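PDB 3CDX: Succinylglutamatedesuccinylase/aspartoacylase from Rhodobacter sphaeroides 2.4.1, which probably hydrolyses non-peptide carbon–nitrogen bonds in linear amides as a zinc-dependent enzyme of the succinylglutamate desuccinylase/aspartoacylase family, here with a calcium ion bound. Local coordinates for residues P159-H164 with E180-P185. Residues are numbered along the deposited sequence; the frame is centred on the assembly and turned at random.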
ATOM      1  N   PRO A 159      14.440 -32.658   1.179  1.00 26.10           N
ATOM      2  CA  PRO A 159      15.059 -32.653  -0.160  1.00 26.07           C
ATOM      3  C   PRO A 159      14.700 -33.850  -1.063  1.00 26.77           C
ATOM      4  O   PRO A 159      14.921 -35.022  -0.717  1.00 26.83           O
ATOM      5  CB  PRO A 159      16.551 -32.553   0.119  1.00 26.45           C
ATOM      6  CG  PRO A 159      16.640 -31.943   1.604  1.00 26.48           C
ATOM      7  CD  PRO A 159      15.403 -32.412   2.281  1.00 25.84           C
ATOM      8  N   SER A 160      14.237 -33.524  -2.257  1.00 26.05           N
ATOM      9  CA  SER A 160      13.573 -34.476  -3.124  1.00 26.62           C
ATOM     10  C   SER A 160      13.485 -33.921  -4.530  1.00 26.81           C
ATOM     11  O   SER A 160      13.606 -32.682  -4.728  1.00 26.28           O
ATOM     12  CB  SER A 160      12.152 -34.695  -2.600  1.00 26.71           C
ATOM     13  OG  SER A 160      11.524 -33.439  -2.331  1.00 29.81           O
ATOM     14  N   THR A 161      13.272 -34.826  -5.496  1.00 26.36           N
ATOM     15  CA  THR A 161      12.886 -34.467  -6.855  1.00 26.37           C
ATOM     16  C   THR A 161      11.421 -34.802  -6.928  1.00 27.15           C
ATOM     17  O   THR A 161      10.878 -35.465  -6.037  1.00 27.03           O
ATOM     18  CB  THR A 161      13.638 -35.264  -7.981  1.00 26.61           C
ATOM     19  OG1 THR A 161      13.573 -36.670  -7.704  1.00 28.77           O
ATOM     20  CG2 THR A 161      15.081 -34.881  -8.053  1.00 25.67           C
ATOM     21  N   ASN A 162      10.772 -34.353  -7.992  1.00 27.56           N
ATOM     22  CA  ASN A 162       9.364 -34.687  -8.206  1.00 28.58           C
ATOM     23  C   ASN A 162       9.050 -34.740  -9.685  1.00 29.02           C
ATOM     24  O   ASN A 162       9.824 -34.265 -10.515  1.00 28.18           O
ATOM     25  CB  ASN A 162       8.420 -33.725  -7.485  1.00 27.97           C
ATOM     26  CG  ASN A 162       8.659 -32.284  -7.886  1.00 28.72           C
ATOM     27  OD1 ASN A 162       8.290 -31.863  -8.971  1.00 31.87           O
ATOM     28  ND2 ASN A 162       9.279 -31.540  -7.016  1.00 26.63           N
ATOM     29  N   MET A 163       7.926 -35.369  -9.995  1.00 30.15           N
ATOM     30  CA  MET A 163       7.459 -35.578 -11.361  1.00 31.92           C
ATOM     31  C   MET A 163       5.988 -35.977 -11.232  1.00 34.64           C
ATOM     32  O   MET A 163       5.575 -36.510 -10.191  1.00 35.26           O
ATOM     33  CB  MET A 163       8.275 -36.682 -12.069  1.00 31.30           C
ATOM     34  CG  MET A 163       8.502 -37.939 -11.238  1.00 30.71           C
ATOM     35  SD  MET A 163       9.389 -39.307 -12.035  1.00 28.25           S
ATOM     36  CE  MET A 163       8.000 -39.743 -13.062  1.00 29.01           C
ATOM     37  N   HIS A 164       5.199 -35.709 -12.264  1.00 37.38           N
ATOM     38  CA  HIS A 164       3.834 -36.260 -12.327  1.00 40.48           C
ATOM     39  C   HIS A 164       3.871 -37.717 -12.754  1.00 41.70           C
ATOM     40  O   HIS A 164       4.899 -38.217 -13.242  1.00 41.54           O
ATOM     41  CB  HIS A 164       2.963 -35.443 -13.270  1.00 40.49           C
ATOM     42  CG  HIS A 164       2.851 -34.017 -12.869  1.00 44.03           C
ATOM     43  ND1 HIS A 164       3.182 -32.979 -13.708  1.00 47.54           N
ATOM     44  CD2 HIS A 164       2.495 -33.454 -11.691  1.00 47.27           C
ATOM     45  CE1 HIS A 164       3.010 -31.832 -13.075  1.00 49.77           C
ATOM     46  NE2 HIS A 164       2.600 -32.093 -11.845  1.00 50.46           N
ATOM     47  N   GLU A 180      16.325 -40.878 -10.642  1.00 28.57           N
ATOM     48  CA  GLU A 180      17.269 -41.753  -9.961  1.00 29.71           C
ATOM     49  C   GLU A 180      18.697 -41.205 -10.088  1.00 28.18           C
ATOM     50  O   GLU A 180      19.426 -41.134  -9.089  1.00 27.43           O
ATOM     51  CB  GLU A 180      17.179 -43.225 -10.464  1.00 28.81           C
ATOM     52  CG  GLU A 180      15.930 -43.932 -10.002  1.00 33.03           C
ATOM     53  CD  GLU A 180      15.731 -45.337 -10.596  1.00 35.43           C
ATOM     54  OE1 GLU A 180      16.741 -45.977 -11.011  1.00 39.73           O
ATOM     55  OE2 GLU A 180      14.553 -45.803 -10.629  1.00 40.10           O
ATOM     56  N   ALA A 181      19.087 -40.815 -11.300  1.00 27.66           N
ATOM     57  CA  ALA A 181      20.401 -40.199 -11.525  1.00 27.22           C
ATOM     58  C   ALA A 181      20.601 -38.900 -10.715  1.00 27.83           C
ATOM     59  O   ALA A 181      21.647 -38.710 -10.069  1.00 27.25           O
ATOM     60  CB  ALA A 181      20.602 -39.911 -13.008  1.00 27.63           C
ATOM     61  N   PHE A 182      19.591 -38.022 -10.717  1.00 27.15           N
ATOM     62  CA  PHE A 182      19.686 -36.764  -9.935  1.00 27.16           C
ATOM     63  C   PHE A 182      20.111 -37.143  -8.497  1.00 26.63           C
ATOM     64  O   PHE A 182      20.996 -36.531  -7.937  1.00 27.13           O
ATOM     65  CB  PHE A 182      18.357 -35.971  -9.953  1.00 26.74           C
ATOM     66  CG  PHE A 182      18.422 -34.601  -9.250  1.00 27.13           C
ATOM     67  CD1 PHE A 182      18.524 -33.420  -9.997  1.00 28.30           C
ATOM     68  CD2 PHE A 182      18.375 -34.502  -7.854  1.00 25.18           C
ATOM     69  CE1 PHE A 182      18.576 -32.136  -9.340  1.00 26.73           C
ATOM     70  CE2 PHE A 182      18.428 -33.239  -7.198  1.00 28.00           C
ATOM     71  CZ  PHE A 182      18.537 -32.064  -7.939  1.00 23.82           C
ATOM     72  N   GLY A 183      19.484 -38.171  -7.926  1.00 27.84           N
ATOM     73  CA  GLY A 183      19.967 -38.762  -6.663  1.00 28.20           C
ATOM     74  C   GLY A 183      19.665 -37.995  -5.395  1.00 28.62           C
ATOM     75  O   GLY A 183      20.530 -37.893  -4.501  1.00 29.61           O
ATOM     76  N   ALA A 184      18.446 -37.458  -5.297  1.00 28.40           N
ATOM     77  CA  ALA A 184      17.978 -36.878  -4.038  1.00 27.64           C
ATOM     78  C   ALA A 184      17.470 -38.037  -3.166  1.00 27.77           C
ATOM     79  O   ALA A 184      17.132 -39.100  -3.690  1.00 28.42           O
ATOM     80  CB  ALA A 184      16.887 -35.852  -4.284  1.00 26.28           C
ATOM     81  N   PRO A 185      17.415 -37.854  -1.844  1.00 28.16           N
ATOM     82  CA  PRO A 185      16.965 -39.018  -1.048  1.00 28.43           C
ATOM     83  C   PRO A 185      15.628 -39.570  -1.490  1.00 28.78           C
ATOM     84  O   PRO A 185      15.450 -40.786  -1.423  1.00 29.10           O
ATOM     85  CB  PRO A 185      16.868 -38.469   0.380  1.00 28.36           C
ATOM     86  CG  PRO A 185      17.720 -37.272   0.405  1.00 28.55           C
ATOM     87  CD  PRO A 185      17.806 -36.707  -0.999  1.00 27.38           C
TER
HETATM   88  O   HOH W   1      16.087 -37.873  -7.030  1.00 26.31           O
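With OG1 of Thr161 between the backbone N and the carbonyl carbon (chi1 50°), CG2 is left anti to that carbon, and with CG of Phe182 anti to its backbone N (chi1 -175°), the threonine methyl comes to lie over one face of the phenylalanine ring. The contact belongs to a beta-alpha-beta unit of the catalytic domain, in which strand 160-163 is followed by helix 169-182 and the parallel strand 186-189; it sets the start of the strand against the turn that follows the helix. The side chains run antiparallel past one another, and the CH-pi approach is off-centre: CG2 of Thr161 lies 3.8 Å from the centroid of the Phe182 ring, 30° off its normal. The nearest ring atom to that methyl is CD2 of Phe182, 3.3 Å from CG2 of Thr161. Helix 223-239 adds Ile233 and Val236 around the same phenylalanine. Gly183, with positive phi, ends the helix and sends the chain back toward the strand, where CB of Ala184 rests on the backbone of Ser160, 3.8 Å from its CA. The segments share no direct hydrogen bond. A water spans them instead, donating to OG1 of Thr161 at 2.9 Å and accepting from N of Ala184 at 3.0 Å, while OG1 is also hydrogen-bonded to OD1 of Asn187 on the neighbouring strand. Ser160 points its CB away from residues 180-185, and its OG is hydrogen-bonded with the carbonyl oxygens of Thr158 and Glu214 and with NE1 of Trp319. At the partly exposed end, the ring of Pro185 lies against the Pro159 carbonyl, with CD 3.4 Å from O.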